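Local coordinates for nitroreductase family protein (Sphingopyxis sp., PDB 7DP2) that probably reduces nitro groups of dinitroaniline herbicides, using a bound flavin mononucleotide and NADPH as the electron donor, at residues W53-V58 / V136-H141. The protein carries 1 engineered substitution. Residues are numbered along the deposited sequence; the frame is centred on the assembly and turned at random.
Sequences WQATVV and VMLFLH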
ATOM      1  N   TRP A  53      10.588  -2.723  -0.344  1.00 49.53           N
ATOM      2  CA  TRP A  53      10.748  -1.262  -0.332  1.00 41.34           C
ATOM      3  C   TRP A  53      12.158  -0.835   0.035  1.00 44.90           C
ATOM      4  O   TRP A  53      12.803  -1.413   0.906  1.00 44.69           O
ATOM      5  CB  TRP A  53       9.741  -0.607   0.640  1.00 33.58           C
ATOM      6  CG  TRP A  53       9.836  -1.205   2.020  1.00 41.00           C
ATOM      7  CD1 TRP A  53      10.729  -0.882   3.003  1.00 42.89           C
ATOM      8  CD2 TRP A  53       9.044  -2.282   2.537  1.00 41.19           C
ATOM      9  NE1 TRP A  53      10.533  -1.679   4.103  1.00 41.36           N
ATOM     10  CE2 TRP A  53       9.506  -2.554   3.845  1.00 34.86           C
ATOM     11  CE3 TRP A  53       7.971  -3.037   2.029  1.00 46.09           C
ATOM     12  CZ2 TRP A  53       8.943  -3.547   4.656  1.00 35.43           C
ATOM     13  CZ3 TRP A  53       7.401  -4.031   2.841  1.00 49.16           C
ATOM     14  CH2 TRP A  53       7.887  -4.266   4.141  1.00 41.62           C
ATOM     15  N   GLN A  54      12.636   0.207  -0.623  1.00 52.05           N
ATOM     16  CA  GLN A  54      13.942   0.762  -0.288  1.00 48.39           C
ATOM     17  C   GLN A  54      13.786   2.263  -0.199  1.00 41.66           C
ATOM     18  O   GLN A  54      13.065   2.874  -0.995  1.00 41.71           O
ATOM     19  CB  GLN A  54      14.973   0.367  -1.331  1.00 53.94           C
ATOM     20  CG  GLN A  54      15.559  -1.022  -1.107  1.00 67.54           C
ATOM     21  CD  GLN A  54      16.074  -1.660  -2.387  1.00 79.70           C
ATOM     22  OE1 GLN A  54      15.309  -2.232  -3.173  1.00 89.83           O
ATOM     23  NE2 GLN A  54      17.364  -1.523  -2.622  1.00 78.89           N
ATOM     24  N   ALA A  55      14.462   2.873   0.756  1.00 41.67           N
ATOM     25  CA  ALA A  55      14.230   4.284   0.957  1.00 46.54           C
ATOM     26  C   ALA A  55      15.508   5.088   1.074  1.00 56.76           C
ATOM     27  O   ALA A  55      16.402   4.772   1.872  1.00 57.77           O
ATOM     28  CB  ALA A  55      13.366   4.480   2.185  1.00 37.34           C
ATOM     29  N   THR A  56      15.583   6.139   0.269  1.00 41.05           N
ATOM     30  CA  THR A  56      16.626   7.137   0.422  1.00 50.87           C
ATOM     31  C   THR A  56      16.042   8.423   1.011  1.00 45.33           C
ATOM     32  O   THR A  56      15.133   9.007   0.447  1.00 44.00           O
ATOM     33  CB  THR A  56      17.304   7.436  -0.918  1.00 56.66           C
ATOM     34  OG1 THR A  56      17.777   6.209  -1.483  1.00 59.27           O
ATOM     35  CG2 THR A  56      18.468   8.394  -0.718  1.00 52.90           C
ATOM     36  N   VAL A  57      16.567   8.857   2.150  1.00 48.10           N
ATOM     37  CA  VAL A  57      16.019  10.026   2.834  1.00 57.32           C
ATOM     38  C   VAL A  57      16.966  11.206   2.756  1.00 63.31           C
ATOM     39  O   VAL A  57      18.091  11.137   3.253  1.00 64.45           O
ATOM     40  CB  VAL A  57      15.753   9.730   4.318  1.00 58.01           C
ATOM     41  CG1 VAL A  57      15.126  10.925   4.981  1.00 52.89           C
ATOM     42  CG2 VAL A  57      14.866   8.533   4.447  1.00 55.93           C
ATOM     43  N   VAL A  58      16.506  12.303   2.167  1.00 60.73           N
ATOM     44  CA  VAL A  58      17.400  13.434   1.968  1.00 61.35           C
ATOM     45  C   VAL A  58      16.891  14.718   2.612  1.00 66.29           C
ATOM     46  O   VAL A  58      15.696  15.019   2.605  1.00 66.64           O
ATOM     47  CB  VAL A  58      17.663  13.666   0.468  1.00 62.06           C
ATOM     48  CG1 VAL A  58      18.282  12.417  -0.161  1.00 50.76           C
ATOM     49  CG2 VAL A  58      16.384  14.042  -0.241  1.00 62.50           C
ATOM     50  N   VAL A 136      12.505  17.432   4.800  1.00 52.83           N
ATOM     51  CA  VAL A 136      12.984  16.105   4.485  1.00 50.62           C
ATOM     52  C   VAL A 136      12.136  15.516   3.384  1.00 62.29           C
ATOM     53  O   VAL A 136      10.911  15.613   3.411  1.00 65.35           O
ATOM     54  CB  VAL A 136      12.956  15.196   5.707  1.00 52.91           C
ATOM     55  CG1 VAL A 136      13.126  13.748   5.297  1.00 50.54           C
ATOM     56  CG2 VAL A 136      14.021  15.629   6.717  1.00 53.56           C
ATOM     57  N   MET A 137      12.795  14.915   2.408  1.00 58.58           N
ATOM     58  CA  MET A 137      12.101  14.245   1.334  1.00 56.81           C
ATOM     59  C   MET A 137      12.495  12.773   1.298  1.00 53.87           C
ATOM     60  O   MET A 137      13.679  12.436   1.290  1.00 48.84           O
ATOM     61  CB  MET A 137      12.393  14.917  -0.014  1.00 45.17           C
ATOM     62  CG  MET A 137      11.950  14.065  -1.179  1.00 43.20           C
ATOM     63  SD  MET A 137      10.174  13.748  -1.266  1.00 53.63           S
ATOM     64  CE  MET A 137       9.563  15.427  -1.383  1.00 43.28           C
ATOM     65  N   LEU A 138      11.489  11.904   1.319  1.00 50.25           N
ATOM     66  CA  LEU A 138      11.722  10.468   1.261  1.00 47.15           C
ATOM     67  C   LEU A 138      11.527   9.963  -0.162  1.00 49.00           C
ATOM     68  O   LEU A 138      10.493  10.175  -0.773  1.00 43.29           O
ATOM     69  CB  LEU A 138      10.775   9.718   2.204  1.00 44.78           C
ATOM     70  CG  LEU A 138      10.859   8.189   2.076  1.00 46.54           C
ATOM     71  CD1 LEU A 138      11.932   7.619   2.929  1.00 44.81           C
ATOM     72  CD2 LEU A 138       9.569   7.523   2.385  1.00 55.11           C
ATOM     73  N   PHE A 139      12.516   9.245  -0.665  1.00 49.84           N
ATOM     74  CA  PHE A 139      12.401   8.647  -1.974  1.00 43.03           C
ATOM     75  C   PHE A 139      12.279   7.130  -1.855  1.00 43.26           C
ATOM     76  O   PHE A 139      13.227   6.432  -1.449  1.00 45.34           O
ATOM     77  CB  PHE A 139      13.593   9.057  -2.836  1.00 42.75           C
ATOM     78  CG  PHE A 139      13.532  10.493  -3.290  1.00 46.86           C
ATOM     79  CD1 PHE A 139      12.591  10.887  -4.236  1.00 44.70           C
ATOM     80  CD2 PHE A 139      14.388  11.454  -2.759  1.00 45.19           C
ATOM     81  CE1 PHE A 139      12.517  12.216  -4.660  1.00 50.63           C
ATOM     82  CE2 PHE A 139      14.320  12.779  -3.173  1.00 49.51           C
ATOM     83  CZ  PHE A 139      13.375  13.166  -4.125  1.00 45.80           C
ATOM     84  N   LEU A 140      11.087   6.638  -2.195  1.00 37.63           N
ATOM     85  CA  LEU A 140      10.783   5.207  -2.165  1.00 38.76           C
ATOM     86  C   LEU A 140      11.061   4.584  -3.514  1.00 40.12           C
ATOM     87  O   LEU A 140      10.553   5.027  -4.532  1.00 51.44           O
ATOM     88  CB  LEU A 140       9.327   4.962  -1.748  1.00 44.63           C
ATOM     89  CG  LEU A 140       8.687   3.564  -1.831  1.00 44.40           C
ATOM     90  CD1 LEU A 140       9.540   2.489  -1.143  1.00 39.37           C
ATOM     91  CD2 LEU A 140       7.309   3.590  -1.193  1.00 35.89           C
ATOM     92  N   HIS A 141      11.908   3.571  -3.516  1.00 44.48           N
ATOM     93  CA  HIS A 141      12.290   2.896  -4.744  1.00 48.09           C
ATOM     94  C   HIS A 141      12.487   1.407  -4.509  1.00 53.70           C
ATOM     95  O   HIS A 141      12.442   0.941  -3.366  1.00 63.48           O
ATOM     96  CB  HIS A 141      13.560   3.520  -5.297  1.00 40.75           C
ATOM     97  CG  HIS A 141      14.662   3.606  -4.299  1.00 39.58           C
ATOM     98  ND1 HIS A 141      15.650   2.658  -4.192  1.00 41.20           N
ATOM     99  CD2 HIS A 141      14.948   4.552  -3.359  1.00 51.01           C
ATOM    100  CE1 HIS A 141      16.501   3.004  -3.236  1.00 43.52           C
ATOM    101  NE2 HIS A 141      16.091   4.154  -2.721  1.00 49.57           N
TER
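Two neighbouring antiparallel strands of the central sheet pair here through six backbone bonds, with Q54, T56 and V58 as hydrogen-bonded partners of H141, F139 and M137. V58 N to M137 O is nearly straight (179°), while Q54 N to H141 O is bent (133°). The T56, F139 and H141 side chains share one face of the sheet. H141 carries its ring back over the partner strand, with CG lodged between backbone N and carbonyl carbon (chi1 52°). Q54 O lies 3.5 Å above the plane of the H141 ring, toward its rim. At the ring edge, H141 NE2 hydrogen-bonds T56 OG1 at 2.9 Å. H141 ND1 hydrogen-bonds Q195 OE1, so both ring nitrogens have partners, which should fix the ring's rotation. A leucine in place of H141 would probably leave the T56 hydroxyl and the Q195 amide without this mate. V58 CG2 meets the F139 ring edge at CE2, 3.8 Å away. On the other face, L138 CD1 touches both V57 CG2 (3.4 Å) and A55 CB (3.5 Å). W157 packs there. A55 to V58 also pair in parallel with a strand of the second subunit. Such a sheet, continued by the partner chain, is typical of the dimeric FMN-dependent nitroreductase fold.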